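Local coordinates for transcriptional regulator, IclR family (Alicyclobacillus acidocaldarius subsp. acidocaldarius, PDB 5TJJ), which probably binds DNA as a transcription factor of the IclR family, with a helix-turn-helix domain and a GAF-like C-terminal domain, at residues Gln137-Cys149 / Ser196-Pro210. Residues are numbered along the deposited sequence; the frame is centred on the assembly and turned at random.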
ATOM      1  N   GLN A 137      -5.873  27.145  -2.544  1.00 46.08           N
ATOM      2  CA  GLN A 137      -6.860  27.985  -1.890  1.00 46.70           C
ATOM      3  C   GLN A 137      -7.491  27.254  -0.711  1.00 44.22           C
ATOM      4  O   GLN A 137      -7.901  26.097  -0.837  1.00 41.11           O
ATOM      5  CB  GLN A 137      -7.954  28.432  -2.854  1.00 48.09           C
ATOM      6  CG  GLN A 137      -8.650  29.718  -2.402  1.00 50.73           C
ATOM      7  CD  GLN A 137      -9.798  30.147  -3.315  1.00 53.35           C
ATOM      8  OE1 GLN A 137     -10.105  29.494  -4.326  1.00 56.18           O
ATOM      9  NE2 GLN A 137     -10.446  31.249  -2.957  1.00 55.74           N
ATOM     10  N   GLN A 138      -7.557  27.952   0.416  1.00 45.28           N
ATOM     11  CA  GLN A 138      -8.136  27.449   1.634  1.00 45.91           C
ATOM     12  C   GLN A 138      -9.473  28.107   1.888  1.00 45.99           C
ATOM     13  O   GLN A 138      -9.684  29.258   1.517  1.00 46.82           O
ATOM     14  CB  GLN A 138      -7.232  27.721   2.822  1.00 48.68           C
ATOM     15  CG  GLN A 138      -5.785  27.293   2.641  1.00 51.40           C
ATOM     16  CD  GLN A 138      -5.001  27.360   3.941  1.00 53.50           C
ATOM     17  OE1 GLN A 138      -5.540  27.128   5.028  1.00 55.30           O
ATOM     18  NE2 GLN A 138      -3.731  27.678   3.837  1.00 55.23           N
ATOM     19  N   PHE A 139     -10.361  27.363   2.537  1.00 45.92           N
ATOM     20  CA  PHE A 139     -11.711  27.812   2.851  1.00 46.97           C
ATOM     21  C   PHE A 139     -12.098  27.356   4.253  1.00 47.03           C
ATOM     22  O   PHE A 139     -11.489  26.431   4.797  1.00 44.06           O
ATOM     23  CB  PHE A 139     -12.714  27.158   1.913  1.00 47.27           C
ATOM     24  CG  PHE A 139     -12.397  27.325   0.473  1.00 48.77           C
ATOM     25  CD1 PHE A 139     -12.846  28.426  -0.218  1.00 50.75           C
ATOM     26  CD2 PHE A 139     -11.668  26.357  -0.201  1.00 49.29           C
ATOM     27  CE1 PHE A 139     -12.571  28.578  -1.566  1.00 52.32           C
ATOM     28  CE2 PHE A 139     -11.396  26.490  -1.546  1.00 50.13           C
ATOM     29  CZ  PHE A 139     -11.845  27.606  -2.234  1.00 52.15           C
ATOM     30  N   PRO A 140     -13.138  27.978   4.823  1.00 47.87           N
ATOM     31  CA  PRO A 140     -13.665  27.437   6.062  1.00 47.06           C
ATOM     32  C   PRO A 140     -14.354  26.100   5.812  1.00 44.62           C
ATOM     33  O   PRO A 140     -14.954  25.892   4.740  1.00 43.94           O
ATOM     34  CB  PRO A 140     -14.682  28.487   6.497  1.00 48.88           C
ATOM     35  CG  PRO A 140     -15.148  29.065   5.210  1.00 50.20           C
ATOM     36  CD  PRO A 140     -13.903  29.158   4.376  1.00 49.09           C
ATOM     37  N   VAL A 141     -14.239  25.218   6.803  1.00 42.55           N
ATOM     38  CA  VAL A 141     -14.822  23.887   6.778  1.00 41.46           C
ATOM     39  C   VAL A 141     -16.345  23.853   6.594  1.00 42.57           C
ATOM     40  O   VAL A 141     -16.856  22.842   6.129  1.00 43.73           O
ATOM     41  CB  VAL A 141     -14.437  23.061   8.044  1.00 40.57           C
ATOM     42  CG1 VAL A 141     -15.086  23.634   9.320  1.00 40.73           C
ATOM     43  CG2 VAL A 141     -14.761  21.567   7.858  1.00 38.24           C
ATOM     44  N   TYR A 142     -17.059  24.923   6.944  1.00 43.30           N
ATOM     45  CA  TYR A 142     -18.512  25.016   6.691  1.00 45.37           C
ATOM     46  C   TYR A 142     -18.956  25.487   5.293  1.00 45.15           C
ATOM     47  O   TYR A 142     -20.164  25.448   4.972  1.00 46.18           O
ATOM     48  CB  TYR A 142     -19.202  25.903   7.748  1.00 48.21           C
ATOM     49  CG  TYR A 142     -18.631  27.298   7.950  1.00 49.62           C
ATOM     50  CD1 TYR A 142     -18.945  28.329   7.071  1.00 51.09           C
ATOM     51  CD2 TYR A 142     -17.807  27.591   9.051  1.00 50.22           C
ATOM     52  CE1 TYR A 142     -18.431  29.612   7.255  1.00 53.88           C
ATOM     53  CE2 TYR A 142     -17.289  28.870   9.242  1.00 52.75           C
ATOM     54  CZ  TYR A 142     -17.608  29.881   8.343  1.00 54.03           C
ATOM     55  OH  TYR A 142     -17.116  31.159   8.504  1.00 56.35           O
ATOM     56  N   GLY A 143     -18.009  25.942   4.471  1.00 44.04           N
ATOM     57  CA  GLY A 143     -18.345  26.631   3.227  1.00 43.19           C
ATOM     58  C   GLY A 143     -18.847  25.696   2.140  1.00 42.02           C
ATOM     59  O   GLY A 143     -18.133  24.783   1.705  1.00 41.21           O
ATOM     60  N   ALA A 144     -20.093  25.897   1.726  1.00 42.48           N
ATOM     61  CA  ALA A 144     -20.629  25.316   0.482  1.00 43.26           C
ATOM     62  C   ALA A 144     -20.738  23.767   0.540  1.00 42.39           C
ATOM     63  O   ALA A 144     -20.623  23.184   1.625  1.00 43.77           O
ATOM     64  CB  ALA A 144     -19.799  25.797  -0.723  1.00 43.34           C
ATOM     65  N   ALA A 145     -20.965  23.117  -0.603  1.00 40.80           N
ATOM     66  CA  ALA A 145     -21.200  21.670  -0.652  1.00 39.52           C
ATOM     67  C   ALA A 145     -20.091  20.837  -0.013  1.00 39.45           C
ATOM     68  O   ALA A 145     -20.368  19.894   0.764  1.00 37.82           O
ATOM     69  CB  ALA A 145     -21.438  21.211  -2.085  1.00 38.97           C
ATOM     70  N   PHE A 146     -18.849  21.188  -0.331  1.00 39.94           N
ATOM     71  CA  PHE A 146     -17.715  20.425   0.176  1.00 42.25           C
ATOM     72  C   PHE A 146     -17.488  20.580   1.682  1.00 42.76           C
ATOM     73  O   PHE A 146     -17.035  19.621   2.321  1.00 43.54           O
ATOM     74  CB  PHE A 146     -16.419  20.662  -0.619  1.00 44.18           C
ATOM     75  CG  PHE A 146     -15.975  22.074  -0.676  1.00 46.34           C
ATOM     76  CD1 PHE A 146     -15.325  22.656   0.401  1.00 49.23           C
ATOM     77  CD2 PHE A 146     -16.179  22.829  -1.828  1.00 49.86           C
ATOM     78  CE1 PHE A 146     -14.904  23.979   0.341  1.00 50.19           C
ATOM     79  CE2 PHE A 146     -15.754  24.146  -1.892  1.00 51.46           C
ATOM     80  CZ  PHE A 146     -15.105  24.715  -0.810  1.00 50.28           C
ATOM     81  N   GLY A 147     -17.782  21.764   2.228  1.00 41.80           N
ATOM     82  CA  GLY A 147     -17.758  21.988   3.657  1.00 42.23           C
ATOM     83  C   GLY A 147     -18.713  21.050   4.396  1.00 43.03           C
ATOM     84  O   GLY A 147     -18.316  20.299   5.292  1.00 42.83           O
ATOM     85  N   ARG A 148     -19.972  21.069   3.978  1.00 43.30           N
ATOM     86  CA  ARG A 148     -20.982  20.175   4.527  1.00 43.61           C
ATOM     87  C   ARG A 148     -20.640  18.673   4.455  1.00 43.03           C
ATOM     88  O   ARG A 148     -21.116  17.893   5.294  1.00 44.11           O
ATOM     89  CB  ARG A 148     -22.303  20.392   3.791  1.00 44.67           C
ATOM     90  CG  ARG A 148     -22.953  21.725   4.075  1.00 44.56           C
ATOM     91  CD  ARG A 148     -24.440  21.682   3.768  1.00 46.14           C
ATOM     92  NE  ARG A 148     -24.704  21.958   2.366  1.00 46.45           N
ATOM     93  CZ  ARG A 148     -24.627  23.154   1.801  1.00 46.59           C
ATOM     94  NH1 ARG A 148     -24.305  24.237   2.512  1.00 47.37           N
ATOM     95  NH2 ARG A 148     -24.890  23.263   0.514  1.00 48.04           N
ATOM     96  N   CYS A 149     -19.870  18.256   3.447  1.00 40.66           N
ATOM     97  CA  CYS A 149     -19.454  16.865   3.395  1.00 41.40           C
ATOM     98  C   CYS A 149     -18.452  16.491   4.462  1.00 41.71           C
ATOM     99  O   CYS A 149     -18.449  15.349   4.868  1.00 44.19           O
ATOM    100  CB  CYS A 149     -18.888  16.470   2.045  1.00 41.93           C
ATOM    101  SG  CYS A 149     -20.134  16.324   0.774  1.00 41.35           S
ATOM    102  N   SER A 196     -24.664  22.874  -3.504  1.00 38.33           N
ATOM    103  CA  SER A 196     -24.753  24.270  -3.144  1.00 40.44           C
ATOM    104  C   SER A 196     -24.877  25.072  -4.418  1.00 41.85           C
ATOM    105  O   SER A 196     -24.276  24.706  -5.433  1.00 40.84           O
ATOM    106  CB  SER A 196     -23.524  24.704  -2.344  1.00 41.01           C
ATOM    107  OG  SER A 196     -22.332  24.694  -3.104  1.00 42.37           O
ATOM    108  N   HIS A 197     -25.666  26.147  -4.363  1.00 44.56           N
ATOM    109  CA  HIS A 197     -25.909  27.041  -5.508  1.00 44.72           C
ATOM    110  C   HIS A 197     -25.550  28.469  -5.119  1.00 45.01           C
ATOM    111  O   HIS A 197     -26.325  29.189  -4.498  1.00 45.45           O
ATOM    112  CB  HIS A 197     -27.378  26.991  -5.962  1.00 47.13           C
ATOM    113  CG  HIS A 197     -27.821  25.646  -6.458  1.00 47.15           C
ATOM    114  ND1 HIS A 197     -27.248  25.024  -7.549  1.00 44.86           N
ATOM    115  CD2 HIS A 197     -28.799  24.815  -6.018  1.00 47.32           C
ATOM    116  CE1 HIS A 197     -27.844  23.864  -7.750  1.00 45.38           C
ATOM    117  NE2 HIS A 197     -28.793  23.716  -6.840  1.00 46.76           N
ATOM    118  N   GLY A 198     -24.355  28.871  -5.491  1.00 44.80           N
ATOM    119  CA  GLY A 198     -23.907  30.217  -5.254  1.00 46.48           C
ATOM    120  C   GLY A 198     -23.671  30.554  -3.805  1.00 47.26           C
ATOM    121  O   GLY A 198     -23.870  31.692  -3.421  1.00 50.34           O
ATOM    122  N   GLU A 199     -23.202  29.593  -3.014  1.00 47.19           N
ATOM    123  CA  GLU A 199     -22.973  29.820  -1.583  1.00 49.01           C
ATOM    124  C   GLU A 199     -21.623  30.462  -1.308  1.00 49.61           C
ATOM    125  O   GLU A 199     -21.526  31.274  -0.401  1.00 52.58           O
ATOM    126  CB  GLU A 199     -23.171  28.543  -0.775  1.00 49.42           C
ATOM    127  CG  GLU A 199     -24.647  28.162  -0.659  1.00 51.20           C
ATOM    128  CD  GLU A 199     -24.887  26.827   0.047  1.00 52.64           C
ATOM    129  OE1 GLU A 199     -24.254  26.558   1.104  1.00 55.59           O
ATOM    130  OE2 GLU A 199     -25.725  26.032  -0.448  1.00 52.21           O
ATOM    131  N   LEU A 200     -20.597  30.143  -2.092  1.00 49.13           N
ATOM    132  CA  LEU A 200     -19.340  30.919  -2.046  1.00 51.45           C
ATOM    133  C   LEU A 200     -19.150  31.897  -3.199  1.00 51.39           C
ATOM    134  O   LEU A 200     -18.632  32.979  -2.990  1.00 54.42           O
ATOM    135  CB  LEU A 200     -18.117  30.010  -2.019  1.00 52.02           C
ATOM    136  CG  LEU A 200     -17.885  29.225  -0.743  1.00 53.62           C
ATOM    137  CD1 LEU A 200     -16.590  28.448  -0.922  1.00 54.23           C
ATOM    138  CD2 LEU A 200     -17.843  30.091   0.507  1.00 55.78           C
ATOM    139  N   TRP A 201     -19.516  31.503  -4.416  1.00 49.61           N
ATOM    140  CA  TRP A 201     -19.281  32.335  -5.599  1.00 49.17           C
ATOM    141  C   TRP A 201     -20.583  32.553  -6.334  1.00 46.06           C
ATOM    142  O   TRP A 201     -21.235  31.593  -6.706  1.00 42.69           O
ATOM    143  CB  TRP A 201     -18.314  31.629  -6.531  1.00 49.89           C
ATOM    144  CG  TRP A 201     -16.970  31.431  -5.966  1.00 50.34           C
ATOM    145  CD1 TRP A 201     -16.077  32.396  -5.667  1.00 52.96           C
ATOM    146  CD2 TRP A 201     -16.347  30.190  -5.657  1.00 49.01           C
ATOM    147  NE1 TRP A 201     -14.938  31.841  -5.167  1.00 52.88           N
ATOM    148  CE2 TRP A 201     -15.071  30.482  -5.159  1.00 50.69           C
ATOM    149  CE3 TRP A 201     -16.748  28.854  -5.742  1.00 48.51           C
ATOM    150  CZ2 TRP A 201     -14.170  29.493  -4.767  1.00 51.01           C
ATOM    151  CZ3 TRP A 201     -15.850  27.853  -5.337  1.00 48.35           C
ATOM    152  CH2 TRP A 201     -14.573  28.187  -4.866  1.00 49.51           C
ATOM    153  N   PRO A 202     -20.968  33.814  -6.565  1.00 46.71           N
ATOM    154  CA  PRO A 202     -22.179  33.999  -7.367  1.00 46.39           C
ATOM    155  C   PRO A 202     -22.022  33.302  -8.721  1.00 45.04           C
ATOM    156  O   PRO A 202     -20.940  33.349  -9.296  1.00 44.71           O
ATOM    157  CB  PRO A 202     -22.278  35.504  -7.537  1.00 48.62           C
ATOM    158  CG  PRO A 202     -21.342  36.087  -6.556  1.00 50.05           C
ATOM    159  CD  PRO A 202     -20.272  35.077  -6.319  1.00 48.73           C
ATOM    160  N   GLY A 203     -23.066  32.594  -9.151  1.00 44.45           N
ATOM    161  CA  GLY A 203     -23.078  31.881 -10.439  1.00 44.42           C
ATOM    162  C   GLY A 203     -22.531  30.469 -10.477  1.00 42.56           C
ATOM    163  O   GLY A 203     -22.700  29.787 -11.480  1.00 41.41           O
ATOM    164  N   ILE A 204     -21.910  30.013  -9.385  1.00 42.05           N
ATOM    165  CA  ILE A 204     -21.212  28.735  -9.360  1.00 41.26           C
ATOM    166  C   ILE A 204     -21.934  27.718  -8.470  1.00 40.71           C
ATOM    167  O   ILE A 204     -22.232  27.994  -7.314  1.00 38.83           O
ATOM    168  CB  ILE A 204     -19.780  28.914  -8.854  1.00 41.35           C
ATOM    169  CG1 ILE A 204     -19.031  29.906  -9.730  1.00 42.82           C
ATOM    170  CG2 ILE A 204     -19.039  27.566  -8.760  1.00 40.31           C
ATOM    171  CD1 ILE A 204     -18.776  29.424 -11.127  1.00 44.13           C
ATOM    172  N   SER A 205     -22.208  26.543  -9.027  1.00 41.21           N
ATOM    173  CA  SER A 205     -22.770  25.455  -8.242  1.00 42.61           C
ATOM    174  C   SER A 205     -21.736  24.365  -7.961  1.00 41.40           C
ATOM    175  O   SER A 205     -20.716  24.252  -8.632  1.00 41.61           O
ATOM    176  CB  SER A 205     -23.997  24.874  -8.928  1.00 44.17           C
ATOM    177  OG  SER A 205     -24.947  25.907  -9.194  1.00 46.54           O
ATOM    178  N   ALA A 206     -22.004  23.607  -6.907  1.00 41.23           N
ATOM    179  CA  ALA A 206     -21.108  22.546  -6.420  1.00 37.82           C
ATOM    180  C   ALA A 206     -21.911  21.317  -6.007  1.00 35.30           C
ATOM    181  O   ALA A 206     -22.961  21.427  -5.414  1.00 36.01           O
ATOM    182  CB  ALA A 206     -20.253  23.046  -5.271  1.00 36.27           C
ATOM    183  N   VAL A 207     -21.392  20.162  -6.369  1.00 35.05           N
ATOM    184  CA  VAL A 207     -21.869  18.857  -5.961  1.00 34.42           C
ATOM    185  C   VAL A 207     -20.650  18.164  -5.363  1.00 34.00           C
ATOM    186  O   VAL A 207     -19.576  18.148  -5.990  1.00 32.67           O
ATOM    187  CB  VAL A 207     -22.320  18.066  -7.184  1.00 36.02           C
ATOM    188  CG1 VAL A 207     -22.867  16.714  -6.770  1.00 37.74           C
ATOM    189  CG2 VAL A 207     -23.332  18.874  -7.983  1.00 37.39           C
ATOM    190  N   ALA A 208     -20.829  17.573  -4.178  1.00 33.92           N
ATOM    191  CA  ALA A 208     -19.739  17.038  -3.413  1.00 32.82           C
ATOM    192  C   ALA A 208     -20.095  15.730  -2.736  1.00 33.77           C
ATOM    193  O   ALA A 208     -21.221  15.491  -2.352  1.00 34.43           O
ATOM    194  CB  ALA A 208     -19.333  18.044  -2.375  1.00 33.24           C
ATOM    195  N   VAL A 209     -19.093  14.899  -2.550  1.00 34.76           N
ATOM    196  CA  VAL A 209     -19.267  13.603  -1.945  1.00 35.53           C
ATOM    197  C   VAL A 209     -18.063  13.344  -1.070  1.00 33.48           C
ATOM    198  O   VAL A 209     -16.947  13.674  -1.463  1.00 33.18           O
ATOM    199  CB  VAL A 209     -19.378  12.517  -3.033  1.00 37.28           C
ATOM    200  CG1 VAL A 209     -19.405  11.105  -2.426  1.00 38.95           C
ATOM    201  CG2 VAL A 209     -20.641  12.743  -3.809  1.00 37.70           C
ATOM    202  N   PRO A 210     -18.283  12.757   0.107  1.00 32.63           N
ATOM    203  CA  PRO A 210     -17.185  12.480   1.033  1.00 33.17           C
ATOM    204  C   PRO A 210     -16.363  11.250   0.645  1.00 34.88           C
ATOM    205  O   PRO A 210     -16.908  10.334   0.026  1.00 34.87           O
ATOM    206  CB  PRO A 210     -17.904  12.227   2.350  1.00 34.00           C
ATOM    207  CG  PRO A 210     -19.242  11.706   1.957  1.00 33.83           C
ATOM    208  CD  PRO A 210     -19.595  12.466   0.712  1.00 33.14           C
TER
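Helix 144-149 lies on strand 204-210, their axes 7.0 Å apart at closest approach and 20° from parallel. Small residues allow this close packing. CB of Ala145 rests 3.8 Å from CB of Ala208 and also touches Ala206. Further along, Cys149 SG packs on Ala208 and on the ring of Pro210, 3.9 Å from Pro210 CD.

Ala144 and Ala145 also meet Ser196. Ser196 OG accepts a weak hydrogen bond from Ala145 N (3.3 Å). Its chi1 of 67° turns OG back over its own backbone, beside Ala145 N. Arg148 and Glu199 extend to meet one another end-on, with guanidinium and carboxylate nearly coplanar. NH1 of Arg148 lies 2.7 Å from OE1 of Glu199 in a nearly straight bond (172°). OE1 lies in the guanidinium plane and offers its syn lone pair to NH1. NH2 of Arg148 meets OE2 of Glu199 at 3.0 Å. This second bond is less flat: OE2 lies off the guanidinium plane and NH2 off the carboxylate plane. The same NH2 also bonds Val195 O, which further fixes the guanidinium.

Leu200 fills the corner between helix and edge strand 138-140. Its CG touches Ala144 CB, while CD1 reaches Phe139 CD1 (3.8 Å) and Phe146 CZ. Phe146 CZ in turn lies over one face of the Phe139 ring, near its rim. Beyond Leu200, Trp201 CZ2 comes within 3.7 Å of Phe139 CE1, the ring planes nearly at right angles.

The contact joins parts of the C-terminal, GAF-clan domain: the helix lies against the antiparallel sheet, and residues 198-203 reach toward the opposite edge strand. Apolar packing supplies most of the interface. The buried charges of Arg148 and Glu199 probably offset each other in a two-pronged salt bridge, which ties the helix to Glu199.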